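PDB 4V1T: LYND from Lyngbya aestuarii, which probably uses ATP and magnesium to cyclise cysteines of a precursor peptide into thiazoline rings, as cyanobactin cyclodehydratases of the YcaO family do. Local coordinates for residues 266-270 with 282-287; 565-570 with 594-598; 577-581 with 638-642. All blocks are in the same frame, centred on the assembly; numbering follows the deposited sequence.

How the contacts relate
From the N terminus, contact 1 comes first: it folds the chain that leaves helix 250-275 back onto the helix just before strand 289-294. It closes before contacts 2 and 3 open on the opposite side of the chain's centre, with centres about 60 and 50 Å from that of contact 1. These two cross along the chain, in the order 565-570, 577-581, 594-598, 638-642. Contact 2 lays the loop before helix 576-587 on strand 590-596; contact 3 sets that helix against helix 630-649, which carries a magnesium ligand. They meet where L570 packs on F578, so loop, strand and both helices form one connected part of the YcaO domain.

Contact 1 (266-270 with 282-287)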
ATOM      1  N   LYS B 266      -9.837  26.353   4.446  1.00 35.03           N
ATOM      2  CA  LYS B 266      -8.439  26.007   4.413  1.00 34.79           C
ATOM      3  C   LYS B 266      -7.775  26.535   3.157  1.00 39.22           C
ATOM      4  O   LYS B 266      -6.613  26.937   3.192  1.00 35.12           O
ATOM      5  CB  LYS B 266      -8.252  24.493   4.510  1.00 37.99           C
ATOM      6  CG  LYS B 266      -8.423  23.939   5.917  1.00 44.96           C
ATOM      7  CD  LYS B 266      -7.705  22.618   6.096  1.00 61.31           C
ATOM      8  CE  LYS B 266      -8.505  21.475   5.532  1.00 46.37           C
ATOM      9  NZ  LYS B 266      -7.642  20.353   5.097  1.00 43.45           N
ATOM     10  N   TRP B 267      -8.505  26.542   2.047  1.00 38.17           N
ATOM     11  CA  TRP B 267      -7.955  27.089   0.810  1.00 39.72           C
ATOM     12  C   TRP B 267      -7.736  28.599   0.876  1.00 40.23           C
ATOM     13  O   TRP B 267      -6.670  29.091   0.505  1.00 43.20           O
ATOM     14  CB  TRP B 267      -8.838  26.774  -0.403  1.00 37.61           C
ATOM     15  CG  TRP B 267      -8.347  27.499  -1.594  1.00 38.18           C
ATOM     16  CD1 TRP B 267      -8.893  28.614  -2.154  1.00 46.73           C
ATOM     17  CD2 TRP B 267      -7.163  27.214  -2.342  1.00 38.58           C
ATOM     18  NE1 TRP B 267      -8.134  29.031  -3.216  1.00 43.59           N
ATOM     19  CE2 TRP B 267      -7.068  28.184  -3.357  1.00 41.59           C
ATOM     20  CE3 TRP B 267      -6.183  26.220  -2.262  1.00 50.76           C
ATOM     21  CZ2 TRP B 267      -6.037  28.192  -4.285  1.00 42.39           C
ATOM     22  CZ3 TRP B 267      -5.149  26.234  -3.181  1.00 52.45           C
ATOM     23  CH2 TRP B 267      -5.083  27.216  -4.178  1.00 46.90           C
ATOM     24  N   ILE B 268      -8.747  29.332   1.332  1.00 31.56           N
ATOM     25  CA  ILE B 268      -8.667  30.795   1.344  1.00 35.55           C
ATOM     26  C   ILE B 268      -7.589  31.258   2.315  1.00 35.49           C
ATOM     27  O   ILE B 268      -6.903  32.262   2.054  1.00 39.86           O
ATOM     28  CB  ILE B 268     -10.017  31.473   1.696  1.00 43.07           C
ATOM     29  CG1 ILE B 268     -10.535  30.992   3.051  1.00 58.00           C
ATOM     30  CG2 ILE B 268     -11.038  31.190   0.605  1.00 49.89           C
ATOM     31  CD1 ILE B 268     -11.771  31.716   3.538  1.00 62.19           C
ATOM     32  N   VAL B 269      -7.418  30.533   3.425  1.00 36.27           N
ATOM     33  CA  VAL B 269      -6.391  30.895   4.406  1.00 34.08           C
ATOM     34  C   VAL B 269      -5.018  30.670   3.798  1.00 37.76           C
ATOM     35  O   VAL B 269      -4.136  31.541   3.844  1.00 42.00           O
ATOM     36  CB  VAL B 269      -6.540  30.092   5.702  1.00 31.81           C
ATOM     37  CG1 VAL B 269      -5.293  30.211   6.582  1.00 39.66           C
ATOM     38  CG2 VAL B 269      -7.769  30.551   6.455  1.00 37.83           C
ATOM     39  N   LYS B 270      -4.845  29.492   3.215  1.00 40.21           N
ATOM     40  CA  LYS B 270      -3.631  29.162   2.490  1.00 38.72           C
ATOM     41  C   LYS B 270      -3.324  30.198   1.405  1.00 41.67           C
ATOM     42  O   LYS B 270      -2.184  30.644   1.241  1.00 38.98           O
ATOM     43  CB  LYS B 270      -3.764  27.765   1.887  1.00 44.64           C
ATOM     44  CG  LYS B 270      -2.627  27.339   0.972  1.00 44.26           C
ATOM     45  CD  LYS B 270      -2.389  25.844   1.092  1.00 51.59           C
ATOM     46  CE  LYS B 270      -1.451  25.315   0.044  1.00 58.13           C
ATOM     47  NZ  LYS B 270      -1.429  23.828   0.054  1.00 71.59           N
ATOM     48  N   PHE B 282       2.214  24.890   4.248  1.00 63.30           N
ATOM     49  CA  PHE B 282       2.518  23.508   3.900  1.00 74.99           C
ATOM     50  C   PHE B 282       1.286  22.632   3.726  1.00 70.36           C
ATOM     51  O   PHE B 282       1.238  21.792   2.825  1.00 74.63           O
ATOM     52  CB  PHE B 282       3.416  22.894   4.974  1.00 92.52           C
ATOM     53  CG  PHE B 282       4.764  23.550   5.081  1.00 97.04           C
ATOM     54  CD1 PHE B 282       5.791  23.202   4.213  1.00 95.67           C
ATOM     55  CD2 PHE B 282       5.003  24.526   6.039  1.00100.88           C
ATOM     56  CE1 PHE B 282       7.036  23.807   4.306  1.00 92.43           C
ATOM     57  CE2 PHE B 282       6.245  25.135   6.138  1.00103.39           C
ATOM     58  CZ  PHE B 282       7.264  24.776   5.268  1.00 95.75           C
ATOM     59  N   PHE B 283       0.291  22.828   4.585  1.00 46.13           N
ATOM     60  CA  PHE B 283      -0.776  21.857   4.735  1.00 44.53           C
ATOM     61  C   PHE B 283      -1.529  21.623   3.418  1.00 38.54           C
ATOM     62  O   PHE B 283      -1.692  22.547   2.619  1.00 41.91           O
ATOM     63  CB  PHE B 283      -1.740  22.292   5.852  1.00 51.32           C
ATOM     64  CG  PHE B 283      -2.483  23.583   5.575  1.00 44.04           C
ATOM     65  CD1 PHE B 283      -3.638  23.593   4.805  1.00 37.63           C
ATOM     66  CD2 PHE B 283      -2.049  24.775   6.121  1.00 47.35           C
ATOM     67  CE1 PHE B 283      -4.327  24.767   4.568  1.00 43.22           C
ATOM     68  CE2 PHE B 283      -2.732  25.957   5.886  1.00 39.09           C
ATOM     69  CZ  PHE B 283      -3.870  25.957   5.102  1.00 37.14           C
ATOM     70  N   PRO B 284      -1.994  20.387   3.200  1.00 45.39           N
ATOM     71  CA  PRO B 284      -2.664  20.075   1.934  1.00 42.96           C
ATOM     72  C   PRO B 284      -4.025  20.741   1.778  1.00 41.60           C
ATOM     73  O   PRO B 284      -4.757  20.903   2.749  1.00 38.97           O
ATOM     74  CB  PRO B 284      -2.801  18.547   1.980  1.00 40.07           C
ATOM     75  CG  PRO B 284      -2.813  18.218   3.422  1.00 62.49           C
ATOM     76  CD  PRO B 284      -1.908  19.212   4.087  1.00 52.94           C
ATOM     77  N   THR B 285      -4.339  21.131   0.546  1.00 43.79           N
ATOM     78  CA  THR B 285      -5.651  21.637   0.187  1.00 42.96           C
ATOM     79  C   THR B 285      -6.103  20.902  -1.081  1.00 43.49           C
ATOM     80  O   THR B 285      -5.395  20.038  -1.583  1.00 41.52           O
ATOM     81  CB  THR B 285      -5.633  23.159  -0.021  1.00 46.47           C
ATOM     82  OG1 THR B 285      -4.487  23.524  -0.788  1.00 36.31           O
ATOM     83  CG2 THR B 285      -5.567  23.874   1.302  1.00 51.21           C
ATOM     84  N   LEU B 286      -7.273  21.243  -1.599  1.00 34.06           N
ATOM     85  CA  LEU B 286      -7.865  20.488  -2.708  1.00 34.49           C
ATOM     86  C   LEU B 286      -7.343  20.888  -4.092  1.00 37.16           C
ATOM     87  O   LEU B 286      -7.887  20.464  -5.107  1.00 43.91           O
ATOM     88  CB  LEU B 286      -9.376  20.646  -2.671  1.00 41.77           C
ATOM     89  CG  LEU B 286     -10.072  20.099  -1.427  1.00 44.87           C
ATOM     90  CD1 LEU B 286     -11.551  20.453  -1.470  1.00 40.24           C
ATOM     91  CD2 LEU B 286      -9.894  18.599  -1.328  1.00 44.61           C
ATOM     92  N   ASP B 287      -6.299  21.709  -4.143  1.00 41.76           N
ATOM     93  CA  ASP B 287      -5.729  22.115  -5.430  1.00 40.36           C
ATOM     94  C   ASP B 287      -5.127  20.911  -6.153  1.00 36.06           C
ATOM     95  O   ASP B 287      -4.219  20.259  -5.648  1.00 45.33           O
ATOM     96  CB  ASP B 287      -4.677  23.213  -5.254  1.00 41.36           C
ATOM     97  CG  ASP B 287      -3.601  22.842  -4.235  1.00 38.87           C
ATOM     98  OD1 ASP B 287      -3.938  22.252  -3.186  1.00 45.08           O
ATOM     99  OD2 ASP B 287      -2.421  23.126  -4.496  1.00 43.78           O
TER
HETATM  100  O   HOH W   1      -7.028  19.123   2.440  1.00 49.76           O
HETATM  101  O   HOH W   2      -2.216  21.080  -1.439  1.00 38.24           O
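K270 runs its aliphatic chain past F283 and T285 and ends with its ammonium group on polar atoms of the same loop. Its CG is anti to the backbone N (chi1 174°), which turns the chain from the helix toward the loop. CB rests 3.7 Å from CZ of F283. Further along, CD lies over one face of that ring, offset toward the rim and 3.7 Å from CG2 of T285. CE passes OG1 of T285 at 3.6 Å, and NZ then donates to O of F283 (2.9 Å) and to OG1 of T285 (3.2 Å), with a weak bond to water 2. Lysine suits this place because it offers methylenes to the ring and several N-H groups to the acceptors beyond. The setting is a helix followed by a returning loop: 282-287 folds back on helix 250-275 and feeds strand 289-294 of the mixed sheet. T285 OG1 donates a hydrogen bond to OD1 of D287 at 2.8 Å, approaching from above the carboxylate plane. The same carboxylate oxygen accepts from water 2, which also takes the N-H of T285. W267 presents a ring edge to T285, crossing it at about a right angle. O of K266 meets the edge of F283, while K266 NZ reaches P284 O through water 1, besides its salt bridge to E263 and a hydrogen bond to S296 O of the second subunit.

Contact 2 (565-570 with 594-598); sequences RPAVDL and VLDLT
The guanidinium group of R565 turns its edge to D596 and carries CD of its neighbour P566 over the centre of one face, 3.6 Å above the plane; W758 adds a cation-pi contact. At the edge, NE donates to the backbone O of D596 at 2.8 Å, almost straight and nearly along the C=O axis, while NH2 forms a salt bridge to OD2 of D596 at 2.9 Å. OD2 uses its anti lone pair, and the two flat groups stand 48° apart. Bends at chi2 and chi3 (-61° and -55°) curl the arginine so that this side-on, two-nitrogen grip closes on one residue. The other carboxylate oxygen, OD1, accepts from OG1 of T598 (2.7 Å) and from Y689.

Beside this, the loop makes a single bridge with strand 590-596. A567 and L595 pair between two backbone bonds, D596 N to P566 O (3.2 Å) and a weak one from V568 N to V594 O (3.0 Å). Water 3 joins O of V568 to N of V594. The branched V568 and V594 meet through CG2 and CG1 at 3.8 Å, both also touching F606 on the adjacent strand 605-612. The loop thus meets the edge of an outer strand of the three-stranded antiparallel sheet. With the charge pair buried, the arginine and the hydroxyls around the carboxylate would be expected to favour its ionised form.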
ATOM      1  N   ARG B 565       8.423 -29.447 -32.228  1.00 58.93           N
ATOM      2  CA  ARG B 565       9.563 -28.755 -31.642  1.00 48.26           C
ATOM      3  C   ARG B 565      10.145 -29.536 -30.471  1.00 49.91           C
ATOM      4  O   ARG B 565       9.428 -30.271 -29.778  1.00 45.99           O
ATOM      5  CB  ARG B 565       9.147 -27.356 -31.170  1.00 58.34           C
ATOM      6  CG  ARG B 565       8.562 -26.454 -32.257  1.00 58.58           C
ATOM      7  CD  ARG B 565       9.558 -26.196 -33.377  1.00 64.73           C
ATOM      8  NE  ARG B 565      10.814 -25.656 -32.866  1.00 65.48           N
ATOM      9  CZ  ARG B 565      12.004 -25.853 -33.423  1.00 63.80           C
ATOM     10  NH1 ARG B 565      12.122 -26.579 -34.520  1.00 72.03           N
ATOM     11  NH2 ARG B 565      13.087 -25.325 -32.872  1.00 61.00           N
ATOM     12  N   PRO B 566      11.452 -29.365 -30.224  1.00 60.38           N
ATOM     13  CA  PRO B 566      12.077 -30.017 -29.073  1.00 60.88           C
ATOM     14  C   PRO B 566      11.734 -29.337 -27.749  1.00 56.77           C
ATOM     15  O   PRO B 566      11.519 -28.123 -27.727  1.00 55.17           O
ATOM     16  CB  PRO B 566      13.569 -29.883 -29.372  1.00 60.02           C
ATOM     17  CG  PRO B 566      13.672 -28.616 -30.145  1.00 62.11           C
ATOM     18  CD  PRO B 566      12.408 -28.525 -30.967  1.00 58.15           C
ATOM     19  N   ALA B 567      11.698 -30.104 -26.664  1.00 59.13           N
ATOM     20  CA  ALA B 567      11.495 -29.534 -25.337  1.00 64.44           C
ATOM     21  C   ALA B 567      12.772 -28.875 -24.826  1.00 55.64           C
ATOM     22  O   ALA B 567      13.834 -28.972 -25.451  1.00 54.77           O
ATOM     23  CB  ALA B 567      11.034 -30.597 -24.348  1.00 66.78           C
ATOM     24  N   VAL B 568      12.642 -28.220 -23.677  1.00 58.17           N
ATOM     25  CA  VAL B 568      13.757 -27.543 -23.019  1.00 55.53           C
ATOM     26  C   VAL B 568      14.039 -28.201 -21.676  1.00 52.59           C
ATOM     27  O   VAL B 568      13.152 -28.303 -20.832  1.00 48.31           O
ATOM     28  CB  VAL B 568      13.456 -26.044 -22.806  1.00 57.60           C
ATOM     29  CG1 VAL B 568      14.642 -25.337 -22.166  1.00 58.30           C
ATOM     30  CG2 VAL B 568      13.103 -25.383 -24.136  1.00 56.87           C
ATOM     31  N   ASP B 569      15.276 -28.654 -21.486  1.00 55.73           N
ATOM     32  CA  ASP B 569      15.721 -29.154 -20.194  1.00 53.12           C
ATOM     33  C   ASP B 569      15.852 -27.977 -19.238  1.00 54.88           C
ATOM     34  O   ASP B 569      16.836 -27.229 -19.271  1.00 55.06           O
ATOM     35  CB  ASP B 569      17.048 -29.894 -20.320  1.00 63.16           C
ATOM     36  CG  ASP B 569      17.600 -30.350 -18.976  1.00 67.98           C
ATOM     37  OD1 ASP B 569      16.848 -30.386 -17.979  1.00 62.69           O
ATOM     38  OD2 ASP B 569      18.803 -30.668 -18.922  1.00 74.95           O
ATOM     39  N   LEU B 570      14.849 -27.825 -18.382  1.00 48.40           N
ATOM     40  CA  LEU B 570      14.791 -26.699 -17.469  1.00 57.40           C
ATOM     41  C   LEU B 570      15.762 -26.859 -16.312  1.00 60.94           C
ATOM     42  O   LEU B 570      15.967 -25.925 -15.555  1.00 59.08           O
ATOM     43  CB  LEU B 570      13.370 -26.534 -16.943  1.00 56.50           C
ATOM     44  CG  LEU B 570      12.322 -26.238 -18.021  1.00 55.43           C
ATOM     45  CD1 LEU B 570      10.922 -26.316 -17.437  1.00 59.56           C
ATOM     46  CD2 LEU B 570      12.550 -24.875 -18.652  1.00 54.07           C
ATOM     47  N   VAL B 594       8.226 -26.845 -21.688  1.00 45.58           N
ATOM     48  CA  VAL B 594       8.554 -25.708 -22.539  1.00 42.06           C
ATOM     49  C   VAL B 594       9.065 -26.166 -23.901  1.00 52.42           C
ATOM     50  O   VAL B 594       9.839 -27.121 -23.984  1.00 42.07           O
ATOM     51  CB  VAL B 594       9.606 -24.807 -21.860  1.00 44.98           C
ATOM     52  CG1 VAL B 594      10.035 -23.665 -22.772  1.00 53.36           C
ATOM     53  CG2 VAL B 594       9.056 -24.260 -20.557  1.00 41.59           C
ATOM     54  N   LEU B 595       8.632 -25.470 -24.955  1.00 45.32           N
ATOM     55  CA  LEU B 595       9.098 -25.733 -26.323  1.00 46.94           C
ATOM     56  C   LEU B 595       9.990 -24.609 -26.851  1.00 39.40           C
ATOM     57  O   LEU B 595       9.782 -23.446 -26.534  1.00 39.57           O
ATOM     58  CB  LEU B 595       7.912 -25.899 -27.273  1.00 41.34           C
ATOM     59  CG  LEU B 595       6.893 -26.988 -26.960  1.00 46.69           C
ATOM     60  CD1 LEU B 595       5.834 -26.980 -28.038  1.00 50.12           C
ATOM     61  CD2 LEU B 595       7.538 -28.361 -26.843  1.00 52.84           C
ATOM     62  N   ASP B 596      10.972 -24.968 -27.667  1.00 53.99           N
ATOM     63  CA  ASP B 596      11.846 -23.984 -28.298  1.00 53.81           C
ATOM     64  C   ASP B 596      11.226 -23.477 -29.605  1.00 55.93           C
ATOM     65  O   ASP B 596      10.913 -24.267 -30.484  1.00 53.05           O
ATOM     66  CB  ASP B 596      13.220 -24.593 -28.578  1.00 60.99           C
ATOM     67  CG  ASP B 596      14.113 -23.664 -29.380  1.00 65.33           C
ATOM     68  OD1 ASP B 596      14.783 -22.813 -28.762  1.00 56.14           O
ATOM     69  OD2 ASP B 596      14.138 -23.775 -30.626  1.00 69.52           O
ATOM     70  N   LEU B 597      11.067 -22.160 -29.711  1.00 53.03           N
ATOM     71  CA  LEU B 597      10.513 -21.507 -30.897  1.00 47.70           C
ATOM     72  C   LEU B 597      11.555 -20.629 -31.604  1.00 46.73           C
ATOM     73  O   LEU B 597      11.236 -19.889 -32.545  1.00 53.44           O
ATOM     74  CB  LEU B 597       9.303 -20.657 -30.495  1.00 51.46           C
ATOM     75  CG  LEU B 597       7.911 -21.268 -30.620  1.00 59.24           C
ATOM     76  CD1 LEU B 597       7.877 -22.741 -30.234  1.00 63.94           C
ATOM     77  CD2 LEU B 597       6.929 -20.474 -29.770  1.00 61.26           C
ATOM     78  N   THR B 598      12.802 -20.715 -31.146  1.00 42.14           N
ATOM     79  CA  THR B 598      13.878 -19.905 -31.698  1.00 47.96           C
ATOM     80  C   THR B 598      14.019 -20.138 -33.203  1.00 58.57           C
ATOM     81  O   THR B 598      14.304 -21.249 -33.636  1.00 54.24           O
ATOM     82  CB  THR B 598      15.210 -20.224 -31.003  1.00 49.79           C
ATOM     83  OG1 THR B 598      15.011 -20.232 -29.582  1.00 47.71           O
ATOM     84  CG2 THR B 598      16.273 -19.181 -31.369  1.00 48.31           C
TER
HETATM   85  O   HOH W   3      10.249 -28.577 -21.077  1.00 55.37           O

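Contact 3 (577-581 with 638-642). With MG (magnesium ion), chain N.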
ATOM      1  N   TYR B 577      13.895 -21.915 -10.141  1.00 54.20           N
ATOM      2  CA  TYR B 577      12.483 -21.571 -10.237  1.00 62.05           C
ATOM      3  C   TYR B 577      11.697 -22.436 -11.248  1.00 61.86           C
ATOM      4  O   TYR B 577      10.542 -22.796 -11.007  1.00 47.68           O
ATOM      5  CB  TYR B 577      12.339 -20.101 -10.625  1.00 59.12           C
ATOM      6  CG  TYR B 577      10.905 -19.678 -10.873  1.00 57.08           C
ATOM      7  CD1 TYR B 577      10.100 -19.245  -9.823  1.00 62.01           C
ATOM      8  CD2 TYR B 577      10.357 -19.706 -12.150  1.00 61.17           C
ATOM      9  CE1 TYR B 577       8.791 -18.856 -10.039  1.00 54.33           C
ATOM     10  CE2 TYR B 577       9.046 -19.321 -12.378  1.00 58.40           C
ATOM     11  CZ  TYR B 577       8.271 -18.893 -11.320  1.00 57.27           C
ATOM     12  OH  TYR B 577       6.974 -18.496 -11.534  1.00 49.17           O
ATOM     13  N   PHE B 578      12.312 -22.747 -12.381  1.00 50.59           N
ATOM     14  CA  PHE B 578      11.644 -23.559 -13.392  1.00 59.27           C
ATOM     15  C   PHE B 578      11.268 -24.923 -12.816  1.00 59.29           C
ATOM     16  O   PHE B 578      10.147 -25.399 -13.004  1.00 48.39           O
ATOM     17  CB  PHE B 578      12.532 -23.727 -14.626  1.00 59.09           C
ATOM     18  CG  PHE B 578      12.928 -22.427 -15.275  1.00 62.86           C
ATOM     19  CD1 PHE B 578      12.099 -21.316 -15.213  1.00 53.03           C
ATOM     20  CD2 PHE B 578      14.130 -22.317 -15.950  1.00 62.07           C
ATOM     21  CE1 PHE B 578      12.462 -20.125 -15.803  1.00 50.29           C
ATOM     22  CE2 PHE B 578      14.496 -21.125 -16.547  1.00 58.35           C
ATOM     23  CZ  PHE B 578      13.662 -20.027 -16.473  1.00 54.02           C
ATOM     24  N   VAL B 579      12.206 -25.531 -12.095  1.00 55.47           N
ATOM     25  CA  VAL B 579      12.001 -26.849 -11.528  1.00 53.58           C
ATOM     26  C   VAL B 579      10.926 -26.825 -10.439  1.00 65.37           C
ATOM     27  O   VAL B 579      10.069 -27.706 -10.378  1.00 71.56           O
ATOM     28  CB  VAL B 579      13.300 -27.397 -10.931  1.00 29.58           C
ATOM     29  CG1 VAL B 579      13.058 -28.733 -10.238  1.00 28.79           C
ATOM     30  CG2 VAL B 579      14.367 -27.565 -12.019  1.00 30.50           C
ATOM     31  N   GLN B 580      10.978 -25.810  -9.591  1.00 63.09           N
ATOM     32  CA  GLN B 580      10.013 -25.651  -8.519  1.00 66.68           C
ATOM     33  C   GLN B 580       8.604 -25.470  -9.051  1.00 58.10           C
ATOM     34  O   GLN B 580       7.647 -25.978  -8.478  1.00 56.45           O
ATOM     35  CB  GLN B 580      10.378 -24.446  -7.655  1.00 71.77           C
ATOM     36  CG  GLN B 580      11.620 -24.638  -6.807  1.00 69.49           C
ATOM     37  CD  GLN B 580      12.055 -23.351  -6.135  1.00 82.69           C
ATOM     38  OE1 GLN B 580      13.195 -22.918  -6.290  1.00 93.61           O
ATOM     39  NE2 GLN B 580      11.147 -22.732  -5.385  1.00 87.59           N
ATOM     40  N   LEU B 581       8.475 -24.735 -10.148  1.00 61.83           N
ATOM     41  CA  LEU B 581       7.160 -24.473 -10.723  1.00 53.77           C
ATOM     42  C   LEU B 581       6.567 -25.722 -11.351  1.00 51.90           C
ATOM     43  O   LEU B 581       5.368 -25.969 -11.213  1.00 56.12           O
ATOM     44  CB  LEU B 581       7.230 -23.364 -11.762  1.00 53.66           C
ATOM     45  CG  LEU B 581       5.879 -22.829 -12.245  1.00 52.05           C
ATOM     46  CD1 LEU B 581       5.094 -22.173 -11.115  1.00 54.71           C
ATOM     47  CD2 LEU B 581       6.093 -21.853 -13.371  1.00 42.98           C
ATOM     48  N   VAL B 638       6.714 -18.965 -19.085  1.00 45.70           N
ATOM     49  CA  VAL B 638       6.156 -19.811 -18.044  1.00 41.99           C
ATOM     50  C   VAL B 638       5.342 -19.017 -17.021  1.00 52.54           C
ATOM     51  O   VAL B 638       4.435 -19.571 -16.403  1.00 48.37           O
ATOM     52  CB  VAL B 638       7.271 -20.607 -17.349  1.00 47.55           C
ATOM     53  CG1 VAL B 638       8.073 -19.731 -16.368  1.00 41.38           C
ATOM     54  CG2 VAL B 638       6.686 -21.793 -16.653  1.00 57.03           C
ATOM     55  N   THR B 639       5.659 -17.732 -16.835  1.00 45.82           N
ATOM     56  CA  THR B 639       4.861 -16.887 -15.945  1.00 47.05           C
ATOM     57  C   THR B 639       3.583 -16.434 -16.658  1.00 43.90           C
ATOM     58  O   THR B 639       2.591 -16.074 -16.020  1.00 38.72           O
ATOM     59  CB  THR B 639       5.639 -15.652 -15.447  1.00 47.47           C
ATOM     60  OG1 THR B 639       6.224 -14.972 -16.554  1.00 42.96           O
ATOM     61  CG2 THR B 639       6.730 -16.054 -14.468  1.00 41.73           C
ATOM     62  N   GLU B 640       3.599 -16.460 -17.982  1.00 38.08           N
ATOM     63  CA  GLU B 640       2.396 -16.139 -18.732  1.00 38.75           C
ATOM     64  C   GLU B 640       1.377 -17.288 -18.635  1.00 42.46           C
ATOM     65  O   GLU B 640       0.164 -17.040 -18.622  1.00 40.34           O
ATOM     66  CB  GLU B 640       2.723 -15.843 -20.209  1.00 46.22           C
ATOM     67  CG  GLU B 640       1.704 -14.921 -20.864  1.00 50.02           C
ATOM     68  CD  GLU B 640       2.147 -14.396 -22.209  1.00 57.20           C
ATOM     69  OE1 GLU B 640       2.076 -15.143 -23.218  1.00 52.39           O
ATOM     70  OE2 GLU B 640       2.561 -13.219 -22.249  1.00 41.82           O
ATOM     71  N   VAL B 641       1.855 -18.534 -18.567  1.00 38.75           N
ATOM     72  CA  VAL B 641       0.931 -19.664 -18.459  1.00 51.24           C
ATOM     73  C   VAL B 641       0.320 -19.608 -17.074  1.00 48.19           C
ATOM     74  O   VAL B 641      -0.861 -19.913 -16.912  1.00 49.98           O
ATOM     75  CB  VAL B 641       1.572 -21.066 -18.746  1.00 63.06           C
ATOM     76  CG1 VAL B 641       2.599 -20.988 -19.855  1.00 62.53           C
ATOM     77  CG2 VAL B 641       2.198 -21.673 -17.520  1.00 87.78           C
ATOM     78  N   ASN B 642       1.128 -19.213 -16.085  1.00 50.56           N
ATOM     79  CA  ASN B 642       0.631 -18.949 -14.735  1.00 47.84           C
ATOM     80  C   ASN B 642      -0.481 -17.923 -14.789  1.00 47.48           C
ATOM     81  O   ASN B 642      -1.573 -18.138 -14.262  1.00 43.11           O
ATOM     82  CB  ASN B 642       1.743 -18.419 -13.816  1.00 54.17           C
ATOM     83  CG  ASN B 642       2.774 -19.471 -13.457  1.00 49.73           C
ATOM     84  OD1 ASN B 642       2.545 -20.670 -13.606  1.00 49.65           O
ATOM     85  ND2 ASN B 642       3.923 -19.020 -12.957  1.00 42.96           N
TER
HETATM   86 MG    MG N1777       3.027 -11.760 -23.595  1.00 56.74          MG
HETATM   87  O   HOH W   4       2.606 -13.384 -25.106  1.00 50.72           O
HETATM   88  O   HOH W   5       4.914 -12.707 -23.513  1.00 46.23           O
HETATM   89  O   HOH W   6       3.948 -10.803 -25.170  1.00 39.08           O
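Apolar contacts dominate where Y577, F578 and L581 of one helix meet V638 of the other. The short segments run roughly parallel, 31° between their directions, with axes 12.1 Å apart, so long side chains must span the distance. L581 and V638 reach toward each other tip to tip, and CD2 of L581 stands only 3.3 Å from CG2 of V638, tighter than usual for two carbons. The leucine has CG anti to its own N (chi1 -169°), which carries both methyl groups across; beta-branched V638 offers one methyl to L581 and the other, CG1, to the ring edge of Y577, 4.1 Å from CE2. L592 of strand 590-596 touches both L581 and V638, adding the sheet to this core. An alanine in place of L581 is likely to open a gap beside V638 and leave the amide of N642 less firmly packed.

Polar groups lie among these hydrocarbons and find partners beyond the two segments. N642 comes against CD2 of L581 with its ND2 at 3.6 Å, while its OD1 accepts from Y585 of helix 576-587, joining the helices. The hydroxyl of Y577 bonds to O of L379, and rests 3.8 Å from CG2 of T639.

Metal ligation belongs to another side of helix 630-649. E640 extends its chain and binds the magnesium ion through OE2 at 2.0 Å; OE1 accepts from the metal-bound water 4 at 2.6 Å. K409 and the backbone N of F624 also bond to this carboxylate, holding its rotation. E640 touches ADP as well. A helix packed on its neighbour and the sheet through one side, while another presents an acidic metal ligand, is part of the ATP- and magnesium-binding site of this YcaO domain.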